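Cerato-platanin-like protein (Moniliophthora perniciosa, PDB 3SUM) is of unknown function but belongs to the cerato-platanins, small disulfide-bonded fungal proteins with a double-psi beta-barrel fold. Local coordinates at residues D8-N13 against V77-E82; R67-H72 against A103-D108; D121-C124 against N128-K131. All coordinates share one frame; numbering follows the deposited sequence.

Contact 1. Residues D8-N13 against V77-E82; sequences DDKFQN and VVDRVE
Lys10 and Phe11 both reach the side chain of Asp79, and they use it in different ways. The lysine chain is fully extended and crosses the aspartate at about a right angle, bringing NZ to 2.8 Å from Asp79 OD2 in a salt bridge. The ammonium meets that oxygen on its syn side, though 31° out of the carboxylate plane. Phe11 presents its rim to the same group: CE1 lies 3.3 Å from Asp79 OD2, with the oxygen near the ring plane, where the slightly positive C-H edge suits a carboxylate. Ring and carboxylate planes are turned 60° apart. One face of the Phe11 ring is roofed by its own neighbour, Lys10 CB, 4.1 Å above the centre. Val78 adds an apolar touch, its CG2 standing 3.9 Å from Phe11 CD1. With CG anti to the backbone N (chi1 -167°), Asp79 sends its carboxylate across to the 3-10 turn of residues 9-11, while OD1 takes a bond from Lys22 N and a weak one from Arg80 N. Shortening Asp79 to an alanine removes the carboxylate and would probably leave the Lys10 ammonium, which also bonds Glu20 O, without its charged mate, and open a gap beside the Phe11 edge. On the other segment, an Asx turn, in which Asp8 OD1 accepts from Lys10 N at 2.8 Å, fixes the start of the 3-10 turn. Ala52 and Val88, from strands 50-52 and 86-89, also touch Phe11. A salt bridge at the edge of a buried phenylalanine ring thus joins the loop after strand 4-7 to the later part of strand 71-79, within the double-psi beta-barrel fold of the cerato-platanins.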
ATOM      1  N   ASP A   8      -5.496  -3.661  -8.417  1.00 16.64           N
ATOM      2  CA  ASP A   8      -6.846  -3.103  -8.515  1.00 17.37           C
ATOM      3  C   ASP A   8      -6.651  -1.608  -8.635  1.00 17.26           C
ATOM      4  O   ASP A   8      -6.041  -0.959  -7.785  1.00 16.23           O
ATOM      5  CB  ASP A   8      -7.654  -3.413  -7.222  1.00 16.22           C
ATOM      6  CG  ASP A   8      -9.132  -2.988  -7.267  1.00 20.08           C
ATOM      7  OD1 ASP A   8      -9.532  -2.111  -8.001  1.00 19.15           O
ATOM      8  OD2 ASP A   8      -9.895  -3.472  -6.397  1.00 26.36           O
ATOM      9  N   ASP A   9      -7.309  -1.066  -9.649  1.00 15.67           N
ATOM     10  CA  ASP A   9      -7.320   0.335  -9.960  1.00 15.04           C
ATOM     11  C   ASP A   9      -7.845   1.180  -8.831  1.00 15.07           C
ATOM     12  O   ASP A   9      -7.432   2.335  -8.683  1.00 15.14           O
ATOM     13  CB  ASP A   9      -8.243   0.511 -11.183  1.00 17.96           C
ATOM     14  CG  ASP A   9      -8.280   1.953 -11.691  1.00 19.89           C
ATOM     15  OD1 ASP A   9      -7.307   2.315 -12.398  1.00 25.32           O
ATOM     16  OD2 ASP A   9      -9.278   2.669 -11.402  1.00 21.25           O
ATOM     17  N   LYS A  10      -8.714   0.611  -7.971  1.00 14.74           N
ATOM     18  CA  LYS A  10      -9.244   1.376  -6.838  1.00 13.72           C
ATOM     19  C   LYS A  10      -8.160   2.137  -6.069  1.00 13.16           C
ATOM     20  O   LYS A  10      -8.321   3.272  -5.637  1.00 13.48           O
ATOM     21  CB  LYS A  10      -9.949   0.414  -5.816  1.00 13.95           C
ATOM     22  CG  LYS A  10     -10.562   1.186  -4.660  1.00 15.09           C
ATOM     23  CD  LYS A  10     -11.351   0.185  -3.712  1.00 18.68           C
ATOM     24  CE  LYS A  10     -12.053   0.882  -2.540  1.00 21.33           C
ATOM     25  NZ  LYS A  10     -12.633  -0.094  -1.435  1.00 20.38           N
ATOM     26  N   PHE A  11      -7.048   1.457  -5.813  1.00 13.69           N
ATOM     27  CA  PHE A  11      -6.009   2.004  -4.933  1.00 14.06           C
ATOM     28  C   PHE A  11      -5.104   3.030  -5.611  1.00 14.61           C
ATOM     29  O   PHE A  11      -4.193   3.557  -4.990  1.00 14.68           O
ATOM     30  CB  PHE A  11      -5.263   0.829  -4.356  1.00 12.61           C
ATOM     31  CG  PHE A  11      -6.220  -0.084  -3.690  1.00 14.01           C
ATOM     32  CD1 PHE A  11      -6.952   0.374  -2.592  1.00 15.37           C
ATOM     33  CD2 PHE A  11      -6.447  -1.364  -4.183  1.00 15.68           C
ATOM     34  CE1 PHE A  11      -7.942  -0.473  -1.976  1.00 16.57           C
ATOM     35  CE2 PHE A  11      -7.402  -2.209  -3.594  1.00 14.76           C
ATOM     36  CZ  PHE A  11      -8.146  -1.772  -2.463  1.00 14.57           C
ATOM     37  N   GLN A  12      -5.385   3.329  -6.862  1.00 13.52           N
ATOM     38  CA  GLN A  12      -4.698   4.505  -7.419  1.00 13.64           C
ATOM     39  C   GLN A  12      -5.710   5.456  -8.016  1.00 14.56           C
ATOM     40  O   GLN A  12      -5.375   6.292  -8.905  1.00 14.97           O
ATOM     41  CB  GLN A  12      -3.617   4.118  -8.439  1.00 13.06           C
ATOM     42  CG  GLN A  12      -4.073   3.363  -9.632  1.00 12.44           C
ATOM     43  CD  GLN A  12      -2.928   3.050 -10.513  1.00 15.51           C
ATOM     44  OE1 GLN A  12      -1.863   2.659 -10.030  1.00 13.27           O
ATOM     45  NE2 GLN A  12      -3.089   3.309 -11.834  1.00 13.26           N
ATOM     46  N   ASN A  13      -6.920   5.332  -7.514  1.00 14.58           N
ATOM     47  CA  ASN A  13      -7.984   6.255  -7.923  1.00 15.30           C
ATOM     48  C   ASN A  13      -8.021   7.430  -6.993  1.00 15.11           C
ATOM     49  O   ASN A  13      -8.680   7.378  -5.963  1.00 15.02           O
ATOM     50  CB  ASN A  13      -9.326   5.539  -7.976  1.00 14.77           C
ATOM     51  CG  ASN A  13     -10.431   6.417  -8.594  1.00 16.75           C
ATOM     52  OD1 ASN A  13     -10.308   7.659  -8.672  1.00 17.65           O
ATOM     53  ND2 ASN A  13     -11.512   5.769  -9.052  1.00 15.49           N
ATOM     54  N   VAL A  77      -1.219   0.569   4.112  1.00  9.80           N
ATOM     55  CA  VAL A  77      -2.452  -0.127   4.116  1.00 10.19           C
ATOM     56  C   VAL A  77      -3.607   0.878   4.247  1.00  9.71           C
ATOM     57  O   VAL A  77      -3.674   1.612   5.228  1.00 12.59           O
ATOM     58  CB  VAL A  77      -2.466  -1.139   5.345  1.00  9.65           C
ATOM     59  CG1 VAL A  77      -3.904  -1.823   5.489  1.00 12.59           C
ATOM     60  CG2 VAL A  77      -1.379  -2.259   5.141  1.00 14.02           C
ATOM     61  N   VAL A  78      -4.546   0.873   3.289  1.00 10.46           N
ATOM     62  CA  VAL A  78      -5.582   1.871   3.236  1.00 11.45           C
ATOM     63  C   VAL A  78      -6.968   1.233   3.165  1.00 11.79           C
ATOM     64  O   VAL A  78      -7.983   1.932   3.198  1.00 12.84           O
ATOM     65  CB  VAL A  78      -5.429   2.805   2.018  1.00 10.90           C
ATOM     66  CG1 VAL A  78      -4.010   3.573   2.040  1.00 12.67           C
ATOM     67  CG2 VAL A  78      -5.697   2.048   0.650  1.00  9.10           C
ATOM     68  N   ASP A  79      -7.013  -0.097   3.107  1.00 11.86           N
ATOM     69  CA  ASP A  79      -8.341  -0.743   2.987  1.00 12.37           C
ATOM     70  C   ASP A  79      -8.178  -2.198   3.429  1.00 12.40           C
ATOM     71  O   ASP A  79      -7.061  -2.616   3.794  1.00 13.48           O
ATOM     72  CB  ASP A  79      -8.722  -0.633   1.497  1.00 12.76           C
ATOM     73  CG  ASP A  79     -10.196  -0.948   1.217  1.00 16.42           C
ATOM     74  OD1 ASP A  79     -11.004  -1.130   2.162  1.00 12.51           O
ATOM     75  OD2 ASP A  79     -10.483  -1.026   0.017  1.00 16.05           O
ATOM     76  N   ARG A  80      -9.226  -2.994   3.374  1.00 13.72           N
ATOM     77  CA  ARG A  80      -9.146  -4.346   3.903  1.00 13.44           C
ATOM     78  C   ARG A  80      -9.510  -5.286   2.779  1.00 14.06           C
ATOM     79  O   ARG A  80     -10.325  -4.929   1.939  1.00 12.75           O
ATOM     80  CB  ARG A  80     -10.170  -4.599   5.083  1.00 15.25           C
ATOM     81  CG  ARG A  80      -9.518  -4.573   6.525  1.00 14.94           C
ATOM     82  CD  ARG A  80      -8.674  -3.251   6.626  1.00 12.97           C
ATOM     83  NE  ARG A  80      -8.195  -3.048   7.996  1.00 16.90           N
ATOM     84  CZ  ARG A  80      -7.003  -3.435   8.396  1.00 15.06           C
ATOM     85  NH1 ARG A  80      -6.210  -4.039   7.544  1.00 14.41           N
ATOM     86  NH2 ARG A  80      -6.622  -3.206   9.638  1.00 14.08           N
ATOM     87  N   VAL A  81      -8.877  -6.452   2.722  1.00 14.67           N
ATOM     88  CA  VAL A  81      -9.435  -7.580   1.973  1.00 17.27           C
ATOM     89  C   VAL A  81      -9.559  -8.625   3.070  1.00 20.05           C
ATOM     90  O   VAL A  81      -8.866  -8.532   4.083  1.00 24.15           O
ATOM     91  CB  VAL A  81      -8.502  -8.072   0.887  1.00 18.26           C
ATOM     92  CG1 VAL A  81      -8.558  -7.101  -0.267  1.00 20.51           C
ATOM     93  CG2 VAL A  81      -7.052  -8.210   1.403  1.00 18.75           C
ATOM     94  N   GLU A  82     -10.409  -9.603   2.954  1.00 21.70           N
ATOM     95  CA  GLU A  82     -10.412 -10.531   4.111  1.00 25.29           C
ATOM     96  C   GLU A  82      -9.871 -11.911   3.795  1.00 26.22           C
ATOM     97  O   GLU A  82     -10.424 -12.932   4.235  1.00 28.30           O
ATOM     98  CB  GLU A  82     -11.797 -10.607   4.718  1.00 28.03           C
ATOM     99  CG  GLU A  82     -12.377  -9.271   5.242  1.00 30.19           C
ATOM    100  CD  GLU A  82     -12.777  -8.353   4.097  1.00 33.93           C
ATOM    101  OE1 GLU A  82     -13.118  -8.875   2.996  1.00 33.51           O
ATOM    102  OE2 GLU A  82     -12.773  -7.129   4.309  1.00 32.26           O
TER

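Contact 2. Residues R67-H72 against A103-D108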
ATOM      1  N   ARG A  67       8.634  -7.246  -1.074  1.00 13.09           N
ATOM      2  CA  ARG A  67       9.691  -7.592  -2.056  1.00 13.49           C
ATOM      3  C   ARG A  67       9.147  -8.585  -3.068  1.00 14.56           C
ATOM      4  O   ARG A  67       8.406  -9.528  -2.716  1.00 13.70           O
ATOM      5  CB  ARG A  67      10.910  -8.269  -1.382  1.00 14.52           C
ATOM      6  CG  ARG A  67      11.748  -7.378  -0.453  1.00 14.04           C
ATOM      7  CD  ARG A  67      12.996  -8.222   0.048  1.00 13.92           C
ATOM      8  NE  ARG A  67      14.065  -7.424   0.674  1.00 16.63           N
ATOM      9  CZ  ARG A  67      15.007  -6.727   0.015  1.00 16.50           C
ATOM     10  NH1 ARG A  67      15.018  -6.667  -1.313  1.00 15.21           N
ATOM     11  NH2 ARG A  67      15.964  -6.083   0.686  1.00 18.53           N
ATOM     12  N   TYR A  68       9.478  -8.351  -4.327  1.00 12.42           N
ATOM     13  CA  TYR A  68       9.280  -9.329  -5.375  1.00 13.30           C
ATOM     14  C   TYR A  68      10.591  -9.409  -6.129  1.00 13.33           C
ATOM     15  O   TYR A  68      11.080  -8.374  -6.644  1.00 12.98           O
ATOM     16  CB  TYR A  68       8.187  -8.853  -6.323  1.00 13.75           C
ATOM     17  CG  TYR A  68       7.935  -9.827  -7.428  1.00 13.76           C
ATOM     18  CD1 TYR A  68       7.030 -10.897  -7.237  1.00 13.54           C
ATOM     19  CD2 TYR A  68       8.510  -9.622  -8.697  1.00 16.28           C
ATOM     20  CE1 TYR A  68       6.759 -11.784  -8.263  1.00 13.86           C
ATOM     21  CE2 TYR A  68       8.239 -10.484  -9.740  1.00 15.81           C
ATOM     22  CZ  TYR A  68       7.342 -11.540  -9.544  1.00 15.49           C
ATOM     23  OH  TYR A  68       7.086 -12.429 -10.596  1.00 16.44           O
ATOM     24  N   LYS A  69      11.151 -10.623  -6.200  1.00 14.18           N
ATOM     25  CA  LYS A  69      12.435 -10.831  -6.836  1.00 13.06           C
ATOM     26  C   LYS A  69      13.393  -9.747  -6.331  1.00 14.64           C
ATOM     27  O   LYS A  69      13.628  -9.679  -5.105  1.00 16.19           O
ATOM     28  CB  LYS A  69      12.275 -10.990  -8.338  1.00 13.67           C
ATOM     29  CG  LYS A  69      11.480 -12.292  -8.678  1.00 14.53           C
ATOM     30  CD  LYS A  69      11.393 -12.456 -10.169  1.00 13.60           C
ATOM     31  CE  LYS A  69      10.615 -13.803 -10.487  1.00 11.13           C
ATOM     32  NZ  LYS A  69      10.576 -14.187 -11.968  1.00 15.62           N
ATOM     33  N   GLY A  70      13.970  -8.949  -7.213  1.00 15.86           N
ATOM     34  CA  GLY A  70      14.930  -7.938  -6.779  1.00 16.19           C
ATOM     35  C   GLY A  70      14.323  -6.542  -6.600  1.00 15.99           C
ATOM     36  O   GLY A  70      15.061  -5.561  -6.540  1.00 16.75           O
ATOM     37  N   ASN A  71      12.996  -6.447  -6.560  1.00 14.03           N
ATOM     38  CA  ASN A  71      12.283  -5.173  -6.392  1.00 14.11           C
ATOM     39  C   ASN A  71      11.698  -5.078  -4.993  1.00 14.57           C
ATOM     40  O   ASN A  71      11.408  -6.092  -4.352  1.00 13.47           O
ATOM     41  CB  ASN A  71      11.144  -5.053  -7.374  1.00 15.90           C
ATOM     42  CG  ASN A  71      11.591  -5.304  -8.826  1.00 19.79           C
ATOM     43  OD1 ASN A  71      12.735  -5.069  -9.188  1.00 22.04           O
ATOM     44  ND2 ASN A  71      10.698  -5.811  -9.626  1.00 19.55           N
ATOM     45  N   HIS A  72      11.474  -3.867  -4.543  1.00 13.40           N
ATOM     46  CA  HIS A  72      10.745  -3.690  -3.303  1.00 14.24           C
ATOM     47  C   HIS A  72       9.962  -2.394  -3.379  1.00 14.59           C
ATOM     48  O   HIS A  72      10.178  -1.546  -4.271  1.00 14.12           O
ATOM     49  CB  HIS A  72      11.691  -3.706  -2.095  1.00 15.60           C
ATOM     50  CG  HIS A  72      12.607  -2.510  -2.011  1.00 18.02           C
ATOM     51  ND1 HIS A  72      13.810  -2.449  -2.704  1.00 19.67           N
ATOM     52  CD2 HIS A  72      12.527  -1.361  -1.291  1.00 19.83           C
ATOM     53  CE1 HIS A  72      14.422  -1.310  -2.419  1.00 23.71           C
ATOM     54  NE2 HIS A  72      13.658  -0.624  -1.577  1.00 26.36           N
ATOM     55  N   ALA A 103       9.911  -7.723 -17.751  1.00 18.85           N
ATOM     56  CA  ALA A 103       8.695  -8.511 -17.909  1.00 18.28           C
ATOM     57  C   ALA A 103       7.715  -8.196 -16.761  1.00 17.97           C
ATOM     58  O   ALA A 103       8.059  -8.360 -15.613  1.00 18.26           O
ATOM     59  CB  ALA A 103       9.025 -10.017 -17.961  1.00 17.16           C
ATOM     60  N   PRO A 104       6.515  -7.709 -17.082  1.00 18.99           N
ATOM     61  CA  PRO A 104       5.576  -7.352 -16.030  1.00 17.59           C
ATOM     62  C   PRO A 104       4.892  -8.586 -15.546  1.00 17.35           C
ATOM     63  O   PRO A 104       3.703  -8.742 -15.745  1.00 17.49           O
ATOM     64  CB  PRO A 104       4.567  -6.394 -16.754  1.00 18.21           C
ATOM     65  CG  PRO A 104       5.338  -5.925 -18.070  1.00 20.49           C
ATOM     66  CD  PRO A 104       6.078  -7.223 -18.419  1.00 18.97           C
ATOM     67  N   GLU A 105       5.634  -9.473 -14.906  1.00 15.98           N
ATOM     68  CA  GLU A 105       5.074 -10.761 -14.496  1.00 17.60           C
ATOM     69  C   GLU A 105       3.793 -10.683 -13.701  1.00 17.42           C
ATOM     70  O   GLU A 105       2.808 -11.374 -14.002  1.00 17.14           O
ATOM     71  CB  GLU A 105       6.148 -11.499 -13.691  1.00 16.81           C
ATOM     72  CG  GLU A 105       7.453 -11.695 -14.533  1.00 15.78           C
ATOM     73  CD  GLU A 105       8.553 -12.352 -13.757  1.00 16.09           C
ATOM     74  OE1 GLU A 105       8.516 -12.320 -12.502  1.00 15.06           O
ATOM     75  OE2 GLU A 105       9.433 -12.913 -14.391  1.00 16.57           O
ATOM     76  N   GLY A 106       3.824  -9.890 -12.651  1.00 17.61           N
ATOM     77  CA  GLY A 106       2.706  -9.828 -11.721  1.00 16.36           C
ATOM     78  C   GLY A 106       1.522  -9.134 -12.336  1.00 16.32           C
ATOM     79  O   GLY A 106       0.366  -9.557 -12.126  1.00 16.74           O
ATOM     80  N   TYR A 107       1.809  -8.070 -13.092  1.00 15.73           N
ATOM     81  CA  TYR A 107       0.740  -7.282 -13.660  1.00 15.79           C
ATOM     82  C   TYR A 107       0.015  -8.089 -14.733  1.00 15.52           C
ATOM     83  O   TYR A 107      -1.202  -8.085 -14.773  1.00 16.31           O
ATOM     84  CB  TYR A 107       1.290  -5.993 -14.252  1.00 15.56           C
ATOM     85  CG  TYR A 107       0.297  -5.216 -15.048  1.00 17.83           C
ATOM     86  CD1 TYR A 107      -0.797  -4.609 -14.430  1.00 18.59           C
ATOM     87  CD2 TYR A 107       0.484  -5.042 -16.426  1.00 16.08           C
ATOM     88  CE1 TYR A 107      -1.714  -3.877 -15.193  1.00 19.07           C
ATOM     89  CE2 TYR A 107      -0.438  -4.330 -17.199  1.00 18.71           C
ATOM     90  CZ  TYR A 107      -1.485  -3.738 -16.563  1.00 20.52           C
ATOM     91  OH  TYR A 107      -2.341  -3.027 -17.324  1.00 20.49           O
ATOM     92  N   ASP A 108       0.779  -8.730 -15.622  1.00 14.59           N
ATOM     93  CA  ASP A 108       0.173  -9.441 -16.744  1.00 15.71           C
ATOM     94  C   ASP A 108      -0.605 -10.639 -16.224  1.00 15.32           C
ATOM     95  O   ASP A 108      -1.694 -10.934 -16.716  1.00 15.76           O
ATOM     96  CB  ASP A 108       1.228  -9.940 -17.656  1.00 15.28           C
ATOM     97  CG  ASP A 108       1.908  -8.812 -18.430  1.00 20.93           C
ATOM     98  OD1 ASP A 108       1.416  -7.677 -18.434  1.00 17.96           O
ATOM     99  OD2 ASP A 108       2.936  -9.119 -19.029  1.00 21.43           O
TER
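Glu105 OE1 is the point on which Tyr68 and Lys69 converge, and the close packing of this contact is concentrated there. Tyr68 OH lies only 2.4 Å from Glu105 OE1, very short for a hydrogen bond, so the exact length is doubtful; the oxygen sits at the ring edge, in the ring plane. The carboxylate is turned almost perpendicular to the ring, at 85°. Lys69 approaches the glutamate at about a right angle: its NZ lies 2.8 Å from Glu105 OE1, which offers its syn lone pair, and makes a weak bond of 3.0 Å to Glu105 OE2, so that the ammonium straddles both oxygens. The lysine also lies against its neighbour, with CG 3.8 Å above one face of the Tyr68 ring and offset toward its rim. A chi1 of -180° swings the Tyr68 ring away from its own backbone N and carries the phenol toward helix 105-109. Away from this cluster the contact is loose and lies at the surface. Lys69 is solvent-exposed at the tip of a type II' turn running from Tyr68 to Asn71, and the backbones stay well separated, with Tyr68 CA 9.2 Å from Gly106 CA. Leu97 of helix 91-97 also touches Tyr68. The ammonium beside both oxygens would favour the ionised form of Glu105, in a salt bridge that joins the hairpin tip to the first turn of the helix, with the phenol as a close neighbour.

Contact 3. Residues D121-C124 against N128-K131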
ATOM      1  N   ASP A 121       8.646   1.161   9.803  1.00 14.45           N
ATOM      2  CA  ASP A 121       8.226   2.453  10.325  1.00 15.42           C
ATOM      3  C   ASP A 121       7.431   3.249   9.324  1.00 14.57           C
ATOM      4  O   ASP A 121       7.713   3.226   8.111  1.00 13.91           O
ATOM      5  CB  ASP A 121       9.471   3.264  10.769  1.00 16.61           C
ATOM      6  CG  ASP A 121       9.055   4.502  11.523  1.00 18.20           C
ATOM      7  OD1 ASP A 121       9.051   5.606  10.897  1.00 18.53           O
ATOM      8  OD2 ASP A 121       8.657   4.328  12.696  1.00 19.50           O
ATOM      9  N   GLY A 122       6.436   3.990   9.817  1.00 13.31           N
ATOM     10  CA  GLY A 122       5.593   4.782   8.905  1.00 12.86           C
ATOM     11  C   GLY A 122       6.371   5.850   8.114  1.00 14.00           C
ATOM     12  O   GLY A 122       5.918   6.279   7.064  1.00 13.35           O
ATOM     13  N   SER A 123       7.536   6.274   8.590  1.00 12.24           N
ATOM     14  CA  SER A 123       8.298   7.288   7.783  1.00 15.22           C
ATOM     15  C   SER A 123       8.651   6.736   6.411  1.00 13.54           C
ATOM     16  O   SER A 123       8.714   7.463   5.424  1.00 16.40           O
ATOM     17  CB  SER A 123       9.581   7.692   8.553  1.00 13.22           C
ATOM     18  OG  SER A 123      10.301   6.494   8.756  1.00 18.23           O
ATOM     19  N   CYS A 124       8.784   5.412   6.284  1.00 14.02           N
ATOM     20  CA  CYS A 124       9.007   4.840   4.978  1.00 15.51           C
ATOM     21  C   CYS A 124       7.840   5.079   4.040  1.00 15.00           C
ATOM     22  O   CYS A 124       7.968   4.963   2.830  1.00 12.78           O
ATOM     23  CB  CYS A 124       9.273   3.303   5.098  1.00 16.01           C
ATOM     24  SG  CYS A 124      10.706   2.969   6.095  1.00 20.01           S
ATOM     25  N   ASN A 128       4.613  11.092   9.339  1.00 17.40           N
ATOM     26  CA  ASN A 128       5.480  11.862  10.231  1.00 19.77           C
ATOM     27  C   ASN A 128       5.603  11.129  11.570  1.00 19.34           C
ATOM     28  O   ASN A 128       5.036  11.545  12.582  1.00 20.74           O
ATOM     29  CB  ASN A 128       4.829  13.207  10.423  1.00 20.09           C
ATOM     30  CG  ASN A 128       5.591  14.095  11.417  1.00 27.62           C
ATOM     31  OD1 ASN A 128       6.747  13.796  11.845  1.00 30.07           O
ATOM     32  ND2 ASN A 128       4.978  15.232  11.730  1.00 30.60           N
ATOM     33  N   THR A 129       6.382  10.059  11.613  1.00 18.58           N
ATOM     34  CA  THR A 129       6.580   9.291  12.887  1.00 17.07           C
ATOM     35  C   THR A 129       7.711   9.930  13.704  1.00 17.75           C
ATOM     36  O   THR A 129       7.960   9.559  14.837  1.00 18.13           O
ATOM     37  CB  THR A 129       7.016   7.845  12.564  1.00 17.66           C
ATOM     38  OG1 THR A 129       8.305   7.875  11.903  1.00 16.07           O
ATOM     39  CG2 THR A 129       5.971   7.136  11.671  1.00 16.25           C
ATOM     40  N   GLY A 130       8.448  10.851  13.096  1.00 15.28           N
ATOM     41  CA  GLY A 130       9.660  11.371  13.762  1.00 18.97           C
ATOM     42  C   GLY A 130      10.932  10.607  13.354  1.00 20.62           C
ATOM     43  O   GLY A 130      12.035  11.139  13.454  1.00 19.62           O
ATOM     44  N   LYS A 131      10.802   9.360  12.904  1.00 20.72           N
ATOM     45  CA  LYS A 131      12.016   8.565  12.568  1.00 22.47           C
ATOM     46  C   LYS A 131      12.362   8.669  11.118  1.00 23.45           C
ATOM     47  O   LYS A 131      11.557   9.163  10.325  1.00 22.60           O
ATOM     48  CB  LYS A 131      11.799   7.110  12.870  1.00 23.35           C
ATOM     49  CG  LYS A 131      11.179   6.904  14.226  1.00 25.90           C
ATOM     50  CD  LYS A 131      11.364   5.529  14.717  1.00 32.53           C
ATOM     51  CE  LYS A 131      10.769   5.463  16.146  1.00 37.89           C
ATOM     52  NZ  LYS A 131      11.026   4.134  16.815  1.00 42.96           N
TER
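Thr129 OG1 donates to Asp121 OD1 at 2.6 Å, entering on the syn lone pair of the carboxylate oxygen. The two side chains come from opposite directions, and the threonine methyl, CG2, packs against the backbone on the other segment, 3.7 Å from Gly122 CA. There is little room here: a side chain on Gly122 would run into that methyl. Lys131 crosses Asp121 at about a right angle, its CD 3.6 Å from Asp121 OD2, but its extended chain carries the ammonium on, leaving NZ 4.8 Å from Asp121 OD2, too far for a salt bridge.

The next shell fixes these groups in place. Asp121 OD1 also receives Ser123 OG at 2.6 Å on its anti lone pair, and Ser123 N at 2.8 Å from 46° above the carboxylate plane, which closes an Asx turn at the start of the 3-10 segment 122-124. Thr129 OG1 in its turn accepts from Lys131 N at 3.1 Å, an ST turn made possible by a chi1 of 64° that sets the hydroxyl between backbone N and carbonyl carbon. Further out, the disulfide from Cys124 to Cys133 ties the two arms of this C-terminal loop covalently. Three donors gripping a single oxygen imply that the Asp121 carboxylate is pinned in rotation and probably stays ionised, while the threonine hydroxyl relays the hydrogen bonding from one turn to the other.

Overall arrangement
Contacts 1 and 2 both reach the same sheet and share strand 71-79: contact 1 uses its later part and contact 2 the hairpin that joins its start to strand 63-68. Their segments alternate along the chain, yet their centres are 18 Å apart and their nearest atoms about 8 Å. Contact 3 follows both in sequence, in the loop after strand 116-120, and lies across the centre of the chain from contact 1, 21 Å between centres; the centre of contact 2 is 26 Å from its own. Contact 1 is buried, whereas the other two lie at the surface. In each contact an acidic side chain is met by a polar or charged group of the opposing segment.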